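Local coordinates for protein HTH-type transcriptional regulator ascG (Escherichia coli, PDB 3BRQ) that represses transcription of the cryptic asc operon as a sequence-specific DNA-binding regulator of the LacI family, at residues H139-G147 with K200-M211; A247-M258 with F281-L291. All coordinates share one frame; numbering follows the deposited sequence.

Contact 1: residues H139-G147 with K200-M211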
loop_
_atom_site.group_PDB
_atom_site.type_symbol
_atom_site.label_atom_id
_atom_site.label_comp_id
_atom_site.label_asym_id
_atom_site.label_seq_id
_atom_site.Cartn_x
_atom_site.Cartn_y
_atom_site.Cartn_z
ATOM N N HIS B 139 8.217 -22.801 22.066
ATOM C CA HIS B 139 9.250 -22.552 21.049
ATOM C C HIS B 139 10.494 -21.987 21.680
ATOM O O HIS B 139 10.454 -20.874 22.165
ATOM C CB HIS B 139 8.719 -21.574 20.014
ATOM C CG HIS B 139 7.669 -22.148 19.118
ATOM N ND1 HIS B 139 7.956 -23.061 18.130
ATOM C CD2 HIS B 139 6.337 -21.923 19.043
ATOM C CE1 HIS B 139 6.849 -23.372 17.482
ATOM N NE2 HIS B 139 5.859 -22.670 17.995
ATOM N N GLN B 140 11.591 -22.739 21.686
ATOM C CA GLN B 140 12.853 -22.249 22.235
ATOM C C GLN B 140 13.820 -21.704 21.142
ATOM O O GLN B 140 14.731 -20.948 21.455
ATOM C CB GLN B 140 13.576 -23.347 23.044
ATOM C CG GLN B 140 12.856 -23.904 24.317
ATOM C CD GLN B 140 12.769 -22.884 25.434
ATOM O OE1 GLN B 140 11.686 -22.333 25.711
ATOM N NE2 GLN B 140 13.921 -22.605 26.083
ATOM N N GLU B 141 13.633 -22.111 19.887
ATOM C CA GLU B 141 14.572 -21.766 18.828
ATOM C C GLU B 141 13.738 -20.996 17.807
ATOM O O GLU B 141 12.935 -21.567 17.040
ATOM C CB GLU B 141 15.204 -23.037 18.243
ATOM C CG GLU B 141 15.935 -23.892 19.281
ATOM C CD GLU B 141 16.330 -25.249 18.701
ATOM O OE1 GLU B 141 15.584 -26.226 18.924
ATOM O OE2 GLU B 141 17.375 -25.334 17.999
ATOM N N ILE B 142 13.903 -19.675 17.852
ATOM C CA ILE B 142 13.051 -18.788 17.089
ATOM C C ILE B 142 13.938 -17.946 16.155
ATOM O O ILE B 142 14.851 -17.270 16.644
ATOM C CB ILE B 142 12.223 -17.833 18.050
ATOM C CG1 ILE B 142 11.420 -18.653 19.088
ATOM C CG2 ILE B 142 11.373 -16.895 17.233
ATOM C CD1 ILE B 142 10.730 -17.810 20.211
ATOM N N ALA B 143 13.663 -18.013 14.850
ATOM C CA ALA B 143 14.290 -17.137 13.851
ATOM C C ALA B 143 13.644 -15.744 13.788
ATOM O O ALA B 143 12.493 -15.569 14.150
ATOM C CB ALA B 143 14.273 -17.815 12.472
ATOM N N PHE B 144 14.381 -14.743 13.341
ATOM C CA PHE B 144 13.870 -13.412 13.240
ATOM C C PHE B 144 14.369 -12.769 11.925
ATOM O O PHE B 144 15.566 -12.756 11.627
ATOM C CB PHE B 144 14.306 -12.557 14.437
ATOM C CG PHE B 144 13.589 -11.248 14.538
ATOM C CD1 PHE B 144 12.327 -11.149 15.199
ATOM C CD2 PHE B 144 14.169 -10.085 13.993
ATOM C CE1 PHE B 144 11.663 -9.890 15.287
ATOM C CE2 PHE B 144 13.529 -8.831 14.106
ATOM C CZ PHE B 144 12.278 -8.727 14.777
ATOM N N LEU B 145 13.405 -12.302 11.127
ATOM C CA LEU B 145 13.673 -11.481 9.962
ATOM C C LEU B 145 13.471 -9.980 10.217
ATOM O O LEU B 145 12.351 -9.514 10.438
ATOM C CB LEU B 145 12.750 -11.895 8.814
ATOM C CG LEU B 145 13.166 -12.941 7.774
ATOM C CD1 LEU B 145 13.775 -14.112 8.418
ATOM C CD2 LEU B 145 11.936 -13.365 6.938
ATOM N N THR B 146 14.553 -9.219 10.142
ATOM C CA THR B 146 14.477 -7.772 10.353
ATOM C C THR B 146 14.007 -6.995 9.156
ATOM O O THR B 146 13.992 -7.490 8.019
ATOM C CB THR B 146 15.862 -7.176 10.842
ATOM O OG1 THR B 146 16.702 -6.901 9.706
ATOM C CG2 THR B 146 16.573 -8.209 11.668
ATOM N N GLY B 147 13.547 -5.784 9.414
ATOM C CA GLY B 147 13.323 -4.822 8.328
ATOM C C GLY B 147 14.586 -4.042 8.084
ATOM O O GLY B 147 15.657 -4.385 8.664
ATOM N N LYS B 200 18.888 -24.814 13.769
ATOM C CA LYS B 200 17.499 -25.271 13.769
ATOM C C LYS B 200 16.552 -24.199 14.320
ATOM O O LYS B 200 16.888 -23.464 15.275
ATOM C CB LYS B 200 17.352 -26.536 14.618
ATOM C CG LYS B 200 17.551 -27.835 13.866
ATOM C CD LYS B 200 16.185 -28.295 13.253
ATOM C CE LYS B 200 16.276 -29.562 12.375
ATOM N NZ LYS B 200 16.963 -30.697 13.102
ATOM N N PHE B 201 15.358 -24.109 13.750
ATOM C CA PHE B 201 14.363 -23.277 14.371
ATOM C C PHE B 201 12.952 -23.873 14.187
ATOM O O PHE B 201 12.683 -24.483 13.138
ATOM C CB PHE B 201 14.497 -21.818 13.851
ATOM C CG PHE B 201 14.370 -21.673 12.332
ATOM C CD1 PHE B 201 13.144 -21.403 11.770
ATOM C CD2 PHE B 201 15.497 -21.802 11.499
ATOM C CE1 PHE B 201 13.000 -21.277 10.424
ATOM C CE2 PHE B 201 15.379 -21.684 10.118
ATOM C CZ PHE B 201 14.125 -21.411 9.587
ATOM N N SER B 202 12.063 -23.678 15.173
ATOM C CA SER B 202 10.652 -24.128 15.098
ATOM C C SER B 202 9.661 -23.000 14.778
ATOM O O SER B 202 8.497 -23.251 14.423
ATOM C CB SER B 202 10.207 -24.909 16.372
ATOM O OG SER B 202 10.192 -24.089 17.551
ATOM N N ALA B 203 10.120 -21.753 14.856
ATOM C CA ALA B 203 9.238 -20.636 14.591
ATOM C C ALA B 203 10.050 -19.508 13.959
ATOM O O ALA B 203 11.239 -19.396 14.229
ATOM C CB ALA B 203 8.532 -20.159 15.910
ATOM N N LEU B 204 9.397 -18.710 13.113
ATOM C CA LEU B 204 10.020 -17.557 12.459
ATOM C C LEU B 204 9.147 -16.314 12.677
ATOM O O LEU B 204 7.924 -16.319 12.351
ATOM C CB LEU B 204 10.178 -17.792 10.928
ATOM C CG LEU B 204 10.583 -16.468 10.229
ATOM C CD1 LEU B 204 12.006 -16.484 9.854
ATOM C CD2 LEU B 204 9.725 -16.173 9.007
ATOM N N VAL B 205 9.768 -15.242 13.186
ATOM C CA VAL B 205 9.061 -13.941 13.341
ATOM C C VAL B 205 9.598 -13.036 12.246
ATOM O O VAL B 205 10.806 -12.769 12.234
ATOM C CB VAL B 205 9.297 -13.327 14.747
ATOM C CG1 VAL B 205 8.631 -11.952 14.875
ATOM C CG2 VAL B 205 8.733 -14.281 15.832
ATOM N N ALA B 206 8.730 -12.639 11.281
ATOM C CA ALA B 206 9.104 -11.686 10.222
ATOM C C ALA B 206 8.621 -10.320 10.637
ATOM O O ALA B 206 7.502 -10.187 11.091
ATOM C CB ALA B 206 8.451 -12.051 8.872
ATOM N N SER B 207 9.443 -9.289 10.405
ATOM C CA SER B 207 9.123 -7.948 10.841
ATOM C C SER B 207 8.013 -7.288 10.026
ATOM O O SER B 207 7.519 -6.244 10.448
ATOM C CB SER B 207 10.390 -7.076 10.947
ATOM O OG SER B 207 11.177 -7.510 12.053
ATOM N N ASN B 208 7.558 -7.887 8.901
ATOM C CA ASN B 208 6.295 -7.411 8.345
ATOM C C ASN B 208 5.597 -8.558 7.578
ATOM O O ASN B 208 6.170 -9.621 7.341
ATOM C CB ASN B 208 6.484 -6.153 7.459
ATOM C CG ASN B 208 7.180 -6.450 6.099
ATOM O OD1 ASN B 208 7.906 -7.412 5.960
ATOM N ND2 ASN B 208 6.984 -5.567 5.118
ATOM N N ASP B 209 4.360 -8.353 7.165
ATOM C CA ASP B 209 3.669 -9.497 6.561
ATOM C C ASP B 209 4.306 -9.830 5.266
ATOM O O ASP B 209 4.429 -10.994 4.971
ATOM C CB ASP B 209 2.173 -9.242 6.392
ATOM C CG ASP B 209 1.433 -9.279 7.718
ATOM O OD1 ASP B 209 2.038 -9.693 8.745
ATOM O OD2 ASP B 209 0.226 -8.892 7.706
ATOM N N ASP B 210 4.740 -8.841 4.492
ATOM C CA ASP B 210 5.362 -9.134 3.155
ATOM C C ASP B 210 6.519 -10.101 3.214
ATOM O O ASP B 210 6.580 -11.030 2.444
ATOM C CB ASP B 210 5.779 -7.874 2.412
ATOM C CG ASP B 210 4.551 -7.145 1.799
ATOM O OD1 ASP B 210 3.443 -7.669 1.913
ATOM O OD2 ASP B 210 4.682 -6.071 1.207
HETATM N N MSE B 211 7.467 -9.870 4.130
HETATM C CA MSE B 211 8.516 -10.806 4.330
HETATM C C MSE B 211 8.029 -12.150 4.861
HETATM O O MSE B 211 8.588 -13.174 4.462
HETATM C CB MSE B 211 9.587 -10.193 5.269
HETATM C CG MSE B 211 10.343 -8.974 4.593
HETATM SE SE MSE B 211 11.846 -8.541 5.811
HETATM C CE MSE B 211 12.870 -10.072 5.658
HETATM O O HOH W 1 18.491 -23.226 17.159
HETATM O O HOH W 2 11.894 -24.687 19.337
HETATM O O HOH W 3 13.152 -5.866 12.637
#

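Contact 2: residues A247-M258 with F281-L291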
loop_
_atom_site.group_PDB
_atom_site.type_symbol
_atom_site.label_atom_id
_atom_site.label_comp_id
_atom_site.label_asym_id
_atom_site.label_seq_id
_atom_site.Cartn_x
_atom_site.Cartn_y
_atom_site.Cartn_z
ATOM N N ALA B 247 -3.179 -19.362 6.470
ATOM C CA ALA B 247 -3.529 -18.042 6.905
ATOM C C ALA B 247 -2.450 -17.494 7.859
ATOM O O ALA B 247 -2.026 -18.184 8.805
ATOM C CB ALA B 247 -4.891 -18.042 7.619
ATOM N N LEU B 248 -2.075 -16.230 7.637
ATOM C CA LEU B 248 -0.909 -15.676 8.305
ATOM C C LEU B 248 -1.241 -15.002 9.648
ATOM O O LEU B 248 -1.927 -13.997 9.674
ATOM C CB LEU B 248 -0.189 -14.711 7.339
ATOM C CG LEU B 248 0.861 -13.752 7.893
ATOM C CD1 LEU B 248 2.106 -14.581 8.451
ATOM C CD2 LEU B 248 1.323 -12.755 6.888
ATOM N N SER B 249 -0.735 -15.540 10.758
ATOM C CA SER B 249 -0.820 -14.845 12.065
ATOM C C SER B 249 -0.024 -13.549 11.984
ATOM O O SER B 249 1.092 -13.533 11.465
ATOM C CB SER B 249 -0.231 -15.675 13.207
ATOM O OG SER B 249 -0.779 -16.967 13.324
ATOM N N SER B 250 -0.599 -12.452 12.480
ATOM C CA SER B 250 0.019 -11.133 12.334
ATOM C C SER B 250 -0.322 -10.170 13.473
ATOM O O SER B 250 -1.408 -10.195 14.009
ATOM C CB SER B 250 -0.364 -10.480 11.020
ATOM O OG SER B 250 0.483 -9.338 10.769
ATOM N N VAL B 251 0.639 -9.332 13.819
ATOM C CA VAL B 251 0.457 -8.292 14.795
ATOM C C VAL B 251 -0.281 -7.095 14.165
ATOM O O VAL B 251 0.210 -6.466 13.251
ATOM C CB VAL B 251 1.845 -7.865 15.434
ATOM C CG1 VAL B 251 1.661 -6.740 16.371
ATOM C CG2 VAL B 251 2.439 -9.032 16.188
ATOM N N LYS B 252 -1.470 -6.778 14.685
ATOM C CA LYS B 252 -2.224 -5.632 14.226
ATOM C C LYS B 252 -1.922 -4.383 15.051
ATOM O O LYS B 252 -1.961 -4.422 16.285
ATOM C CB LYS B 252 -3.731 -5.915 14.257
ATOM C CG LYS B 252 -4.583 -4.796 13.637
ATOM C CD LYS B 252 -6.025 -5.252 13.637
ATOM C CE LYS B 252 -6.873 -4.369 12.720
ATOM N NZ LYS B 252 -7.321 -3.124 13.409
ATOM N N ILE B 253 -1.600 -3.306 14.333
ATOM C CA ILE B 253 -1.337 -1.975 14.892
ATOM C C ILE B 253 -2.650 -1.206 14.777
ATOM O O ILE B 253 -3.293 -1.241 13.724
ATOM C CB ILE B 253 -0.150 -1.241 14.120
ATOM C CG1 ILE B 253 1.090 -2.165 13.994
ATOM C CG2 ILE B 253 0.246 0.134 14.746
ATOM C CD1 ILE B 253 1.741 -2.659 15.329
ATOM N N PRO B 254 -3.051 -0.505 15.865
ATOM C CA PRO B 254 -4.247 0.320 15.865
ATOM C C PRO B 254 -4.031 1.628 15.070
ATOM O O PRO B 254 -4.196 2.734 15.598
ATOM C CB PRO B 254 -4.481 0.595 17.342
ATOM C CG PRO B 254 -3.099 0.544 17.965
ATOM C CD PRO B 254 -2.324 -0.453 17.163
ATOM N N VAL B 255 -3.672 1.490 13.803
ATOM C CA VAL B 255 -3.431 2.651 12.941
ATOM C C VAL B 255 -4.579 3.661 12.997
ATOM O O VAL B 255 -4.365 4.834 13.283
ATOM C CB VAL B 255 -3.165 2.212 11.445
ATOM C CG1 VAL B 255 -3.126 3.422 10.496
ATOM C CG2 VAL B 255 -1.888 1.469 11.356
ATOM N N THR B 256 -5.792 3.193 12.723
ATOM C CA THR B 256 -6.990 4.038 12.706
ATOM C C THR B 256 -7.190 4.876 13.974
ATOM O O THR B 256 -7.375 6.119 13.942
ATOM C CB THR B 256 -8.242 3.149 12.524
ATOM O OG1 THR B 256 -8.247 2.649 11.194
ATOM C CG2 THR B 256 -9.504 3.930 12.782
ATOM N N GLU B 257 -7.147 4.181 15.091
ATOM C CA GLU B 257 -7.155 4.830 16.394
ATOM C C GLU B 257 -6.042 5.819 16.518
ATOM O O GLU B 257 -6.238 6.923 17.045
ATOM C CB GLU B 257 -7.029 3.802 17.521
ATOM C CG GLU B 257 -8.251 2.896 17.702
ATOM C CD GLU B 257 -8.330 1.696 16.727
ATOM O OE1 GLU B 257 -7.405 1.443 15.899
ATOM O OE2 GLU B 257 -9.364 0.985 16.810
HETATM N N MSE B 258 -4.847 5.425 16.079
HETATM C CA MSE B 258 -3.685 6.280 16.271
HETATM C C MSE B 258 -3.820 7.588 15.485
HETATM O O MSE B 258 -3.403 8.639 15.970
HETATM C CB MSE B 258 -2.406 5.553 15.842
HETATM C CG MSE B 258 -1.799 4.717 16.989
HETATM SE SE MSE B 258 -0.404 3.594 16.301
HETATM C CE MSE B 258 0.956 4.888 16.453
ATOM N N PHE B 281 -0.289 3.333 22.666
ATOM C CA PHE B 281 -0.887 2.284 21.846
ATOM C C PHE B 281 -0.003 1.035 21.842
ATOM O O PHE B 281 1.173 1.080 22.245
ATOM C CB PHE B 281 -1.149 2.820 20.432
ATOM C CG PHE B 281 -2.181 3.921 20.390
ATOM C CD1 PHE B 281 -3.515 3.633 20.169
ATOM C CD2 PHE B 281 -1.825 5.252 20.620
ATOM C CE1 PHE B 281 -4.490 4.654 20.146
ATOM C CE2 PHE B 281 -2.805 6.285 20.592
ATOM C CZ PHE B 281 -4.134 5.968 20.352
ATOM N N SER B 282 -0.609 -0.083 21.446
ATOM C CA SER B 282 0.037 -1.392 21.383
ATOM C C SER B 282 -0.756 -2.217 20.383
ATOM O O SER B 282 -1.972 -2.058 20.247
ATOM C CB SER B 282 0.014 -2.085 22.762
ATOM O OG SER B 282 -1.300 -2.019 23.342
ATOM N N GLY B 283 -0.065 -3.091 19.678
ATOM C CA GLY B 283 -0.719 -4.009 18.765
ATOM C C GLY B 283 -1.157 -5.271 19.481
ATOM O O GLY B 283 -0.791 -5.510 20.659
ATOM N N LYS B 284 -1.967 -6.054 18.771
ATOM C CA LYS B 284 -2.454 -7.354 19.234
ATOM C C LYS B 284 -2.063 -8.371 18.177
ATOM O O LYS B 284 -2.218 -8.107 17.002
ATOM C CB LYS B 284 -3.988 -7.370 19.394
ATOM C CG LYS B 284 -4.723 -6.540 18.338
ATOM C CD LYS B 284 -6.271 -6.778 18.256
ATOM C CE LYS B 284 -6.914 -5.685 17.360
ATOM N NZ LYS B 284 -8.057 -6.099 16.446
ATOM N N LEU B 285 -1.531 -9.508 18.602
ATOM C CA LEU B 285 -1.214 -10.596 17.687
ATOM C C LEU B 285 -2.545 -11.262 17.297
ATOM O O LEU B 285 -3.371 -11.598 18.169
ATOM C CB LEU B 285 -0.275 -11.612 18.342
ATOM C CG LEU B 285 -0.145 -12.887 17.511
ATOM C CD1 LEU B 285 0.570 -12.595 16.173
ATOM C CD2 LEU B 285 0.606 -13.922 18.307
ATOM N N ILE B 286 -2.789 -11.359 16.002
ATOM C CA ILE B 286 -3.962 -12.056 15.521
ATOM C C ILE B 286 -3.529 -13.464 15.184
ATOM O O ILE B 286 -2.669 -13.658 14.321
ATOM C CB ILE B 286 -4.582 -11.346 14.317
ATOM C CG1 ILE B 286 -4.875 -9.884 14.712
ATOM C CG2 ILE B 286 -5.847 -12.135 13.811
ATOM C CD1 ILE B 286 -6.217 -9.330 14.339
ATOM N N ARG B 287 -4.120 -14.444 15.861
ATOM C CA ARG B 287 -3.672 -15.825 15.778
ATOM C C ARG B 287 -4.401 -16.552 14.702
ATOM O O ARG B 287 -5.625 -16.635 14.765
ATOM C CB ARG B 287 -3.889 -16.534 17.114
ATOM C CG ARG B 287 -2.914 -16.037 18.153
ATOM C CD ARG B 287 -3.330 -16.420 19.577
ATOM N NE ARG B 287 -2.692 -15.475 20.493
ATOM C CZ ARG B 287 -3.238 -14.332 20.897
ATOM N NH1 ARG B 287 -4.466 -13.999 20.520
ATOM N NH2 ARG B 287 -2.548 -13.524 21.693
ATOM N N ARG B 288 -3.661 -17.048 13.703
ATOM C CA ARG B 288 -4.273 -17.729 12.549
ATOM C C ARG B 288 -3.536 -19.045 12.331
ATOM O O ARG B 288 -2.659 -19.432 13.139
ATOM C CB ARG B 288 -4.262 -16.834 11.282
ATOM C CG ARG B 288 -4.754 -15.390 11.477
ATOM C CD ARG B 288 -5.254 -14.806 10.133
ATOM N NE ARG B 288 -6.016 -13.560 10.284
ATOM C CZ ARG B 288 -5.510 -12.319 10.313
ATOM N NH1 ARG B 288 -4.210 -12.109 10.227
ATOM N NH2 ARG B 288 -6.339 -11.270 10.432
ATOM N N ASP B 289 -3.828 -19.709 11.233
ATOM C CA ASP B 289 -3.364 -21.067 11.026
ATOM C C ASP B 289 -1.847 -21.234 10.912
ATOM O O ASP B 289 -1.409 -22.366 11.048
ATOM C CB ASP B 289 -4.028 -21.665 9.783
ATOM C CG ASP B 289 -5.494 -21.985 10.014
ATOM O OD1 ASP B 289 -5.888 -22.128 11.202
ATOM O OD2 ASP B 289 -6.243 -22.071 9.019
ATOM N N SER B 290 -1.069 -20.154 10.676
ATOM C CA SER B 290 0.392 -20.258 10.528
ATOM C C SER B 290 1.078 -20.431 11.854
ATOM O O SER B 290 2.299 -20.618 11.919
ATOM C CB SER B 290 0.975 -19.005 9.886
ATOM O OG SER B 290 0.793 -17.868 10.715
ATOM N N LEU B 291 0.303 -20.370 12.924
ATOM C CA LEU B 291 0.875 -20.506 14.243
ATOM C C LEU B 291 0.295 -21.723 14.974
ATOM O O LEU B 291 -0.932 -21.852 15.068
ATOM C CB LEU B 291 0.654 -19.212 15.035
ATOM C CG LEU B 291 1.100 -19.152 16.507
ATOM C CD1 LEU B 291 2.595 -19.222 16.604
ATOM C CD2 LEU B 291 0.593 -17.849 17.112
HETATM O O HOH W 4 -5.048 -21.555 6.575
#

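Contact 1: residues H139-G147 with K200-M211
His139 and Ser202 meet through a short, straight bond: ND1 lies 2.5 Å from Ser202 OG, the angle at hydrogen is 175°, and either atom could be the donor. The same imidazole is covered on one face by Ala203, whose CB stands 3.8 Å from the ring centroid in a CH-pi contact. Further along, Ala143 CB lies over a face of the Phe201 ring and also touches Leu204 CD1. Leu204 CD1 is pressed against Leu145 CD1 at 3.3 Å, tighter than usual carbon contact, and the selenomethionine at Met211 brings its CE to 3.6 Å from Leu145 CG. With its CG anti to the backbone N (chi1 -168°), Phe144 sends CE1 to Val205 CG1 and CZ close to Ser207 OG.

The middle of the contact is a pair of parallel neighbouring strands, 142-145 and 203-206, with axes 20° apart, inside the alpha/beta core of a periplasmic-binding-protein-like domain; His139, Phe201 and Ser202 precede it, Ser207 and Met211 follow. Helix 184-197 covers the Ala143, Leu145 and Leu204 face and helix 123-136 the Ile142 and Val205 face. Register is set by alternating backbone bonds, among them Val205 N to Ala143 O and Leu145 N to Val205 O. Where the strands end, Ser207, just after 203-206, grips Leu145 O twice, by OG at 2.8 Å and by N at 2.9 Å. Water 3 joins Ser207 OG to Gly147 N. At the other end, water 1 bridges the acceptors Glu141 OE2 and Lys200 O. In the second shell, His139 NE2 bonds to Ile292 O, anchoring the imidazole on its other nitrogen, while Asn208 OD1 caps the following helix by accepting from Met211 N, 3.1 Å away.

Contact 2: residues A247-M258 with F281-L291
Two serine hydroxyls, Ser249 OG and Ser290 OG, take over the pairing where the regular strand bonds stop. Ser249 N gives a straight bond to Ser290 OG (2.8 Å, 169°), Ser249 OG donates to the same oxygen, which is also hydrogen-bonded to Val232 O on the neighbouring strand 231-235, and Arg288 N in turn donates to Ser249 OG at 2.9 Å. Arg288 extends from CG to NE alongside Leu248, and its NH1 meets Leu248 O at 3.0 Å within the guanidinium plane, while Ile286 CG2 covers a face of that group. NH1 also forms a salt bridge with Asp237, so an alanine here would probably leave both Leu248 O and the Asp237 carboxylate without this partner. Ser250 and Ile286 form a hydrogen-bonded antiparallel pair; at the next, non-hydrogen-bonded pair, Val251 CG2 meets Leu285 CD1 at about a right angle between the side chains. Lys252 and Lys284 run side by side, their NZ atoms 4.3 Å apart. Beyond Gly283, Met258 CG lies over one face of the Phe281 ring, 3.7 Å from its centroid. Strands 249-252 and 284-286 run 155° apart, hence antiparallel, and 284-286 is the outermost strand of an otherwise parallel sheet in this periplasmic-binding-protein-like domain.

How the contacts relate
From the N terminus, the chain first builds all five strands of the other, parallel sheet, then enters contact 1 at 139-147. That contact closes a mostly helical loop of 52 residues at 200-211. Strand 231-235 follows, lying between 203-206 and 249-252 in the sheet. Contact 2 opens at 247-258 and closes a shorter, 22-residue loop at 281-291, so the two loops stand in series and neither nests nor crosses. Both belong to one six-stranded sheet, their centres about 15 Å apart. A direct tie is the probable hydrogen bond between Asp209 OD1 and Ser250 OG (2.6 Å), beside which Leu248 packs on Asp209, joining the start of helix 209-221 to strand 249-252.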